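Local coordinates for disease resistance protein RRS1 (Arabidopsis thaliana, PDB 4C6S), which confers resistance to bacterial and fungal pathogens, pairs with RPS4 to recognise the effectors AvrRps4 and PopP2, and acts as a W-box-binding transcription factor, at residues V63-L75 and L103-L116. Sequence-based numbering, arbitrary orientation.
Sequences VLPGNCDPSEVWL and LRDQWLSELDFRGL. With SO4 (sulfate ion), chain D.
Trp107 gives its indole N-H to the backbone of the loop beyond strand 59-65: NE1 lies 2.7 Å from Cys68 O, meeting it nearly along the C=O axis, although the oxygen sits 30° out of the indole plane and the bond is bent at the hydrogen. One turn earlier, at the N-cap position of helix 104-113, Leu103 N makes a straighter bond of 2.9 Å to Gly66 O. These two bonds tie the type I turn from Pro65 to Cys68 to the start of the helix. At the far end, Arg114 forms a salt bridge with Glu110, NE and NH2 both gripping OE2 side-on, which fixes the guanidinium's rotation so that it lies flat against the Trp74 indole, the planes only 8° apart. Within the turn Asn67 N donates to a sulfate ion, probably from the crystallisation liquor, while the Asn67 side chain bonds to Asp100 and Ser101. The chain is the TIR domain of RRS1, involved in homo- and heterodimerization, with a flavodoxin-like parallel sheet in order 2-1-3-4-5; here the loop leaving its central strand folds over the helix between the fourth and fifth strands. The Trp107 indole lies between Pro70, whose CB sits 3.7 Å above the centre of the six-membered ring in a CH-pi contact, and Leu64, toward the rim of the opposite face; Val73 CG1 abuts the edge at CH2. Leu64 CD1 also meets Leu111 CD2 tip to tip. Arg114 CD is 3.8 Å from the centroid of Trp74's five-membered ring, and Phe113 backs the other guanidinium face. The Glu110 chain, bent at chi2 (76°), brings OE2 within 3.2 Å of Trp74 CB. Leu116 CD1 closes on Trp74 CH2 at 3.9 Å.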
ATOM      1  N   VAL A  63       7.688 -12.045  -1.621  1.00 19.11           N
ATOM      2  CA  VAL A  63       6.923 -11.361  -0.584  1.00 19.09           C
ATOM      3  C   VAL A  63       6.102 -12.405   0.125  1.00 21.19           C
ATOM      4  O   VAL A  63       5.215 -13.034  -0.465  1.00 23.08           O
ATOM      5  CB  VAL A  63       6.011 -10.287  -1.167  1.00 19.75           C
ATOM      6  CG1 VAL A  63       5.157  -9.687  -0.055  1.00 20.57           C
ATOM      7  CG2 VAL A  63       6.855  -9.216  -1.843  1.00 19.18           C
ATOM      8  N   LEU A  64       6.425 -12.626   1.394  1.00 21.19           N
ATOM      9  CA  LEU A  64       5.922 -13.782   2.117  1.00 21.09           C
ATOM     10  C   LEU A  64       4.808 -13.359   3.047  1.00 23.28           C
ATOM     11  O   LEU A  64       4.830 -12.235   3.565  1.00 22.35           O
ATOM     12  CB  LEU A  64       7.057 -14.423   2.919  1.00 20.41           C
ATOM     13  CG  LEU A  64       8.180 -14.951   2.020  1.00 23.34           C
ATOM     14  CD1 LEU A  64       9.485 -15.091   2.784  1.00 24.22           C
ATOM     15  CD2 LEU A  64       7.781 -16.283   1.397  1.00 25.59           C
ATOM     16  N   PRO A  65       3.812 -14.242   3.240  1.00 22.48           N
ATOM     17  CA  PRO A  65       2.701 -13.951   4.158  1.00 27.86           C
ATOM     18  C   PRO A  65       3.152 -14.164   5.597  1.00 26.11           C
ATOM     19  O   PRO A  65       2.959 -15.231   6.184  1.00 24.64           O
ATOM     20  CB  PRO A  65       1.638 -14.972   3.756  1.00 28.08           C
ATOM     21  CG  PRO A  65       2.424 -16.144   3.225  1.00 23.79           C
ATOM     22  CD  PRO A  65       3.658 -15.555   2.573  1.00 22.84           C
ATOM     23  N   GLY A  66       3.756 -13.125   6.160  1.00 24.25           N
ATOM     24  CA  GLY A  66       4.445 -13.253   7.429  1.00 21.28           C
ATOM     25  C   GLY A  66       3.571 -13.511   8.630  1.00 26.62           C
ATOM     26  O   GLY A  66       4.075 -13.929   9.675  1.00 27.07           O
ATOM     27  N   ASN A  67       2.269 -13.263   8.500  1.00 23.64           N
ATOM     28  CA  ASN A  67       1.329 -13.552   9.591  1.00 26.34           C
ATOM     29  C   ASN A  67       1.000 -15.042   9.697  1.00 31.07           C
ATOM     30  O   ASN A  67       0.407 -15.488  10.684  1.00 29.25           O
ATOM     31  CB  ASN A  67       0.033 -12.767   9.384  1.00 31.93           C
ATOM     32  CG  ASN A  67       0.186 -11.276   9.671  1.00 30.79           C
ATOM     33  OD1 ASN A  67       1.295 -10.772   9.842  1.00 29.58           O
ATOM     34  ND2 ASN A  67      -0.939 -10.566   9.724  1.00 35.10           N
ATOM     35  N   CYS A  68       1.373 -15.805   8.672  1.00 29.70           N
ATOM     36  CA  CYS A  68       1.026 -17.226   8.604  1.00 31.73           C
ATOM     37  C   CYS A  68       2.183 -18.125   9.019  1.00 26.50           C
ATOM     38  O   CYS A  68       3.344 -17.774   8.865  1.00 29.38           O
ATOM     39  CB  CYS A  68       0.585 -17.616   7.193  1.00 33.89           C
ATOM     40  SG  CYS A  68      -0.708 -16.574   6.494  1.00 38.10           S
ATOM     41  N   ASP A  69       1.839 -19.302   9.530  1.00 27.61           N
ATOM     42  CA  ASP A  69       2.828 -20.306   9.920  1.00 31.84           C
ATOM     43  C   ASP A  69       3.601 -20.764   8.678  1.00 30.05           C
ATOM     44  O   ASP A  69       3.003 -21.278   7.724  1.00 30.21           O
ATOM     45  CB  ASP A  69       2.104 -21.488  10.563  1.00 35.39           C
ATOM     46  CG  ASP A  69       3.049 -22.529  11.159  1.00 43.13           C
ATOM     47  OD1 ASP A  69       4.270 -22.526  10.865  1.00 38.12           O
ATOM     48  OD2 ASP A  69       2.543 -23.369  11.934  1.00 51.74           O
ATOM     49  N   PRO A  70       4.933 -20.566   8.675  1.00 30.78           N
ATOM     50  CA  PRO A  70       5.722 -20.977   7.505  1.00 27.17           C
ATOM     51  C   PRO A  70       5.557 -22.463   7.187  1.00 33.02           C
ATOM     52  O   PRO A  70       5.728 -22.851   6.029  1.00 32.00           O
ATOM     53  CB  PRO A  70       7.172 -20.674   7.918  1.00 30.00           C
ATOM     54  CG  PRO A  70       7.131 -20.372   9.403  1.00 29.04           C
ATOM     55  CD  PRO A  70       5.751 -19.864   9.680  1.00 30.08           C
ATOM     56  N   SER A  71       5.199 -23.273   8.182  1.00 30.01           N
ATOM     57  CA  SER A  71       5.068 -24.704   7.964  1.00 32.37           C
ATOM     58  C   SER A  71       3.866 -25.041   7.091  1.00 35.29           C
ATOM     59  O   SER A  71       3.758 -26.160   6.598  1.00 38.74           O
ATOM     60  CB  SER A  71       4.951 -25.449   9.296  1.00 39.78           C
ATOM     61  OG  SER A  71       3.648 -25.294   9.823  1.00 46.37           O
ATOM     62  N   GLU A  72       2.961 -24.081   6.911  1.00 36.20           N
ATOM     63  CA  GLU A  72       1.784 -24.286   6.066  1.00 40.72           C
ATOM     64  C   GLU A  72       1.876 -23.488   4.773  1.00 37.64           C
ATOM     65  O   GLU A  72       0.977 -23.546   3.932  1.00 43.32           O
ATOM     66  CB  GLU A  72       0.515 -23.854   6.791  1.00 45.72           C
ATOM     67  CG  GLU A  72       0.272 -24.513   8.120  1.00 59.89           C
ATOM     68  CD  GLU A  72      -1.060 -24.104   8.699  1.00 72.41           C
ATOM     69  OE1 GLU A  72      -1.132 -23.019   9.319  1.00 74.73           O
ATOM     70  OE2 GLU A  72      -2.038 -24.859   8.517  1.00 79.67           O
ATOM     71  N   VAL A  73       2.956 -22.731   4.627  1.00 33.13           N
ATOM     72  CA  VAL A  73       3.106 -21.823   3.494  1.00 27.99           C
ATOM     73  C   VAL A  73       4.261 -22.204   2.573  1.00 29.08           C
ATOM     74  O   VAL A  73       4.102 -22.230   1.350  1.00 28.37           O
ATOM     75  CB  VAL A  73       3.319 -20.372   3.977  1.00 30.28           C
ATOM     76  CG1 VAL A  73       3.708 -19.468   2.818  1.00 33.47           C
ATOM     77  CG2 VAL A  73       2.060 -19.863   4.665  1.00 31.81           C
ATOM     78  N   TRP A  74       5.427 -22.486   3.146  1.00 29.01           N
ATOM     79  CA  TRP A  74       6.632 -22.583   2.321  1.00 27.94           C
ATOM     80  C   TRP A  74       6.570 -23.693   1.272  1.00 32.17           C
ATOM     81  O   TRP A  74       6.543 -23.417   0.073  1.00 31.89           O
ATOM     82  CB  TRP A  74       7.915 -22.750   3.154  1.00 28.52           C
ATOM     83  CG  TRP A  74       9.090 -22.798   2.218  1.00 31.38           C
ATOM     84  CD1 TRP A  74       9.672 -23.916   1.662  1.00 33.28           C
ATOM     85  CD2 TRP A  74       9.770 -21.674   1.653  1.00 28.94           C
ATOM     86  NE1 TRP A  74      10.688 -23.544   0.809  1.00 30.90           N
ATOM     87  CE2 TRP A  74      10.766 -22.174   0.783  1.00 32.93           C
ATOM     88  CE3 TRP A  74       9.643 -20.292   1.810  1.00 30.77           C
ATOM     89  CZ2 TRP A  74      11.631 -21.332   0.077  1.00 30.55           C
ATOM     90  CZ3 TRP A  74      10.501 -19.465   1.118  1.00 28.34           C
ATOM     91  CH2 TRP A  74      11.481 -19.986   0.258  1.00 31.99           C
ATOM     92  N   LEU A  75       6.572 -24.942   1.725  1.00 29.14           N
ATOM     93  CA  LEU A  75       6.586 -26.075   0.797  1.00 35.35           C
ATOM     94  C   LEU A  75       5.395 -26.012  -0.151  1.00 37.52           C
ATOM     95  O   LEU A  75       5.492 -26.366  -1.332  1.00 35.81           O
ATOM     96  CB  LEU A  75       6.560 -27.397   1.565  1.00 38.32           C
ATOM     97  CG  LEU A  75       7.818 -27.786   2.346  1.00 37.85           C
ATOM     98  CD1 LEU A  75       7.578 -29.060   3.135  1.00 37.01           C
ATOM     99  CD2 LEU A  75       8.981 -27.969   1.404  1.00 37.57           C
ATOM    100  N   LEU A 103       4.776 -13.688  12.483  1.00 27.15           N
ATOM    101  CA  LEU A 103       5.338 -14.794  13.244  1.00 27.90           C
ATOM    102  C   LEU A 103       6.827 -14.710  12.928  1.00 24.71           C
ATOM    103  O   LEU A 103       7.363 -15.501  12.152  1.00 26.13           O
ATOM    104  CB  LEU A 103       4.753 -16.122  12.765  1.00 27.76           C
ATOM    105  CG  LEU A 103       3.253 -16.249  13.010  1.00 32.75           C
ATOM    106  CD1 LEU A 103       2.719 -17.617  12.567  1.00 36.53           C
ATOM    107  CD2 LEU A 103       2.939 -16.002  14.472  1.00 35.98           C
ATOM    108  N   ARG A 104       7.486 -13.713  13.515  1.00 30.06           N
ATOM    109  CA  ARG A 104       8.811 -13.311  13.058  1.00 27.73           C
ATOM    110  C   ARG A 104       9.864 -14.386  13.306  1.00 25.58           C
ATOM    111  O   ARG A 104      10.607 -14.746  12.393  1.00 27.14           O
ATOM    112  CB  ARG A 104       9.224 -11.999  13.733  1.00 28.15           C
ATOM    113  CG  ARG A 104      10.484 -11.384  13.165  1.00 34.61           C
ATOM    114  CD  ARG A 104      10.851 -10.116  13.925  1.00 41.22           C
ATOM    115  NE  ARG A 104       9.661  -9.347  14.295  1.00 53.70           N
ATOM    116  CZ  ARG A 104       9.144  -8.342  13.587  1.00 61.50           C
ATOM    117  NH1 ARG A 104       9.701  -7.954  12.443  1.00 57.98           N
ATOM    118  NH2 ARG A 104       8.056  -7.719  14.030  1.00 63.99           N
ATOM    119  N   ASP A 105       9.947 -14.880  14.536  1.00 28.97           N
ATOM    120  CA  ASP A 105      10.959 -15.890  14.857  1.00 30.92           C
ATOM    121  C   ASP A 105      10.792 -17.157  14.020  1.00 28.91           C
ATOM    122  O   ASP A 105      11.777 -17.761  13.581  1.00 29.22           O
ATOM    123  CB  ASP A 105      10.909 -16.250  16.337  1.00 39.22           C
ATOM    124  CG  ASP A 105      11.299 -15.094  17.230  1.00 51.75           C
ATOM    125  OD1 ASP A 105      11.982 -14.174  16.734  1.00 54.66           O
ATOM    126  OD2 ASP A 105      10.925 -15.118  18.424  1.00 58.74           O
ATOM    127  N   GLN A 106       9.543 -17.562  13.813  1.00 27.35           N
ATOM    128  CA  GLN A 106       9.248 -18.721  12.969  1.00 26.37           C
ATOM    129  C   GLN A 106       9.710 -18.535  11.531  1.00 28.26           C
ATOM    130  O   GLN A 106      10.290 -19.447  10.929  1.00 26.15           O
ATOM    131  CB  GLN A 106       7.747 -19.045  13.015  1.00 27.41           C
ATOM    132  CG  GLN A 106       7.242 -19.474  14.387  1.00 31.80           C
ATOM    133  CD  GLN A 106       6.640 -18.342  15.203  1.00 41.27           C
ATOM    134  OE1 GLN A 106       7.073 -17.188  15.122  1.00 39.15           O
ATOM    135  NE2 GLN A 106       5.631 -18.671  16.000  1.00 43.73           N
ATOM    136  N   TRP A 107       9.457 -17.360  10.969  1.00 24.58           N
ATOM    137  CA  TRP A 107       9.870 -17.092   9.598  1.00 20.60           C
ATOM    138  C   TRP A 107      11.376 -16.925   9.470  1.00 22.20           C
ATOM    139  O   TRP A 107      11.961 -17.341   8.482  1.00 24.24           O
ATOM    140  CB  TRP A 107       9.147 -15.864   9.033  1.00 22.70           C
ATOM    141  CG  TRP A 107       7.852 -16.234   8.396  1.00 24.14           C
ATOM    142  CD1 TRP A 107       6.595 -16.047   8.900  1.00 24.95           C
ATOM    143  CD2 TRP A 107       7.689 -16.922   7.152  1.00 22.86           C
ATOM    144  NE1 TRP A 107       5.658 -16.559   8.034  1.00 24.93           N
ATOM    145  CE2 TRP A 107       6.304 -17.098   6.949  1.00 23.58           C
ATOM    146  CE3 TRP A 107       8.579 -17.390   6.182  1.00 25.61           C
ATOM    147  CZ2 TRP A 107       5.787 -17.722   5.808  1.00 26.28           C
ATOM    148  CZ3 TRP A 107       8.065 -18.008   5.051  1.00 27.72           C
ATOM    149  CH2 TRP A 107       6.685 -18.170   4.877  1.00 26.12           C
ATOM    150  N   LEU A 108      12.018 -16.332  10.468  1.00 23.57           N
ATOM    151  CA  LEU A 108      13.475 -16.182  10.386  1.00 22.33           C
ATOM    152  C   LEU A 108      14.143 -17.564  10.402  1.00 24.48           C
ATOM    153  O   LEU A 108      15.111 -17.809   9.667  1.00 27.80           O
ATOM    154  CB  LEU A 108      13.999 -15.303  11.519  1.00 25.49           C
ATOM    155  CG  LEU A 108      13.569 -13.842  11.391  1.00 27.72           C
ATOM    156  CD1 LEU A 108      14.132 -13.028  12.542  1.00 31.53           C
ATOM    157  CD2 LEU A 108      14.035 -13.280  10.066  1.00 25.43           C
ATOM    158  N   SER A 109      13.597 -18.466  11.213  1.00 26.39           N
ATOM    159  CA  SER A 109      14.079 -19.849  11.267  1.00 24.77           C
ATOM    160  C   SER A 109      13.883 -20.513   9.910  1.00 25.74           C
ATOM    161  O   SER A 109      14.798 -21.152   9.369  1.00 29.47           O
ATOM    162  CB  SER A 109      13.326 -20.629  12.343  1.00 28.20           C
ATOM    163  OG  SER A 109      13.747 -21.985  12.366  1.00 29.00           O
ATOM    164  N   GLU A 110      12.681 -20.361   9.369  1.00 25.40           N
ATOM    165  CA  GLU A 110      12.349 -20.930   8.071  1.00 26.75           C
ATOM    166  C   GLU A 110      13.320 -20.440   7.005  1.00 28.72           C
ATOM    167  O   GLU A 110      13.900 -21.245   6.272  1.00 27.43           O
ATOM    168  CB  GLU A 110      10.911 -20.577   7.691  1.00 24.39           C
ATOM    169  CG  GLU A 110      10.460 -21.138   6.329  1.00 25.58           C
ATOM    170  CD  GLU A 110      10.153 -22.628   6.354  1.00 34.01           C
ATOM    171  OE1 GLU A 110       9.828 -23.172   7.433  1.00 33.46           O
ATOM    172  OE2 GLU A 110      10.219 -23.259   5.276  1.00 34.47           O
ATOM    173  N   LEU A 111      13.520 -19.126   6.926  1.00 25.82           N
ATOM    174  CA  LEU A 111      14.377 -18.585   5.867  1.00 26.41           C
ATOM    175  C   LEU A 111      15.829 -19.051   6.007  1.00 30.01           C
ATOM    176  O   LEU A 111      16.473 -19.381   5.012  1.00 32.38           O
ATOM    177  CB  LEU A 111      14.287 -17.061   5.801  1.00 27.32           C
ATOM    178  CG  LEU A 111      12.903 -16.543   5.424  1.00 27.59           C
ATOM    179  CD1 LEU A 111      12.892 -15.019   5.446  1.00 28.89           C
ATOM    180  CD2 LEU A 111      12.457 -17.062   4.061  1.00 30.43           C
ATOM    181  N   ASP A 112      16.331 -19.086   7.241  1.00 30.98           N
ATOM    182  CA  ASP A 112      17.674 -19.601   7.495  1.00 32.38           C
ATOM    183  C   ASP A 112      17.813 -21.045   7.014  1.00 34.46           C
ATOM    184  O   ASP A 112      18.827 -21.415   6.407  1.00 35.03           O
ATOM    185  CB  ASP A 112      18.018 -19.511   8.981  1.00 37.65           C
ATOM    186  CG  ASP A 112      19.327 -20.194   9.311  1.00 47.07           C
ATOM    187  OD1 ASP A 112      20.390 -19.569   9.125  1.00 50.35           O
ATOM    188  OD2 ASP A 112      19.292 -21.361   9.745  1.00 50.28           O
ATOM    189  N   PHE A 113      16.792 -21.855   7.276  1.00 27.91           N
ATOM    190  CA  PHE A 113      16.790 -23.257   6.843  1.00 28.69           C
ATOM    191  C   PHE A 113      16.823 -23.362   5.317  1.00 33.69           C
ATOM    192  O   PHE A 113      17.407 -24.303   4.767  1.00 34.09           O
ATOM    193  CB  PHE A 113      15.553 -23.967   7.412  1.00 27.28           C
ATOM    194  CG  PHE A 113      15.466 -25.438   7.077  1.00 27.53           C
ATOM    195  CD1 PHE A 113      16.312 -26.355   7.683  1.00 28.32           C
ATOM    196  CD2 PHE A 113      14.499 -25.899   6.195  1.00 27.75           C
ATOM    197  CE1 PHE A 113      16.218 -27.723   7.397  1.00 27.87           C
ATOM    198  CE2 PHE A 113      14.396 -27.262   5.897  1.00 31.97           C
ATOM    199  CZ  PHE A 113      15.256 -28.168   6.500  1.00 29.52           C
ATOM    200  N   ARG A 114      16.215 -22.388   4.638  1.00 30.42           N
ATOM    201  CA  ARG A 114      16.202 -22.355   3.173  1.00 30.44           C
ATOM    202  C   ARG A 114      17.464 -21.703   2.600  1.00 32.57           C
ATOM    203  O   ARG A 114      17.608 -21.570   1.378  1.00 34.67           O
ATOM    204  CB  ARG A 114      14.954 -21.624   2.654  1.00 29.51           C
ATOM    205  CG  ARG A 114      13.630 -22.184   3.151  1.00 29.06           C
ATOM    206  CD  ARG A 114      13.450 -23.662   2.828  1.00 30.94           C
ATOM    207  NE  ARG A 114      12.318 -24.201   3.574  1.00 29.77           N
ATOM    208  CZ  ARG A 114      11.963 -25.480   3.600  1.00 30.86           C
ATOM    209  NH1 ARG A 114      12.645 -26.380   2.913  1.00 29.36           N
ATOM    210  NH2 ARG A 114      10.922 -25.864   4.333  1.00 31.53           N
ATOM    211  N   GLY A 115      18.380 -21.298   3.479  1.00 32.12           N
ATOM    212  CA  GLY A 115      19.618 -20.665   3.049  1.00 34.33           C
ATOM    213  C   GLY A 115      19.443 -19.233   2.571  1.00 36.74           C
ATOM    214  O   GLY A 115      20.228 -18.749   1.753  1.00 38.33           O
ATOM    215  N   LEU A 116      18.420 -18.547   3.075  1.00 30.94           N
ATOM    216  CA  LEU A 116      18.142 -17.177   2.635  1.00 29.22           C
ATOM    217  C   LEU A 116      18.469 -16.178   3.746  1.00 34.74           C
ATOM    218  O   LEU A 116      18.022 -16.340   4.882  1.00 37.11           O
ATOM    219  CB  LEU A 116      16.680 -17.042   2.192  1.00 28.26           C
ATOM    220  CG  LEU A 116      16.268 -17.985   1.053  1.00 29.94           C
ATOM    221  CD1 LEU A 116      14.769 -17.958   0.851  1.00 31.04           C
ATOM    222  CD2 LEU A 116      16.968 -17.601  -0.225  1.00 35.34           C
TER
HETATM  223  S   SO4 D1152      -0.196 -11.339   5.296  0.74 59.25           S
HETATM  224  O1  SO4 D1152      -0.794 -10.074   5.721  0.74 65.66           O
HETATM  225  O2  SO4 D1152       0.252 -11.168   3.910  0.74 31.79           O
HETATM  226  O3  SO4 D1152      -1.204 -12.395   5.344  0.74 67.34           O
HETATM  227  O4  SO4 D1152       0.901 -11.714   6.201  0.74 33.47           O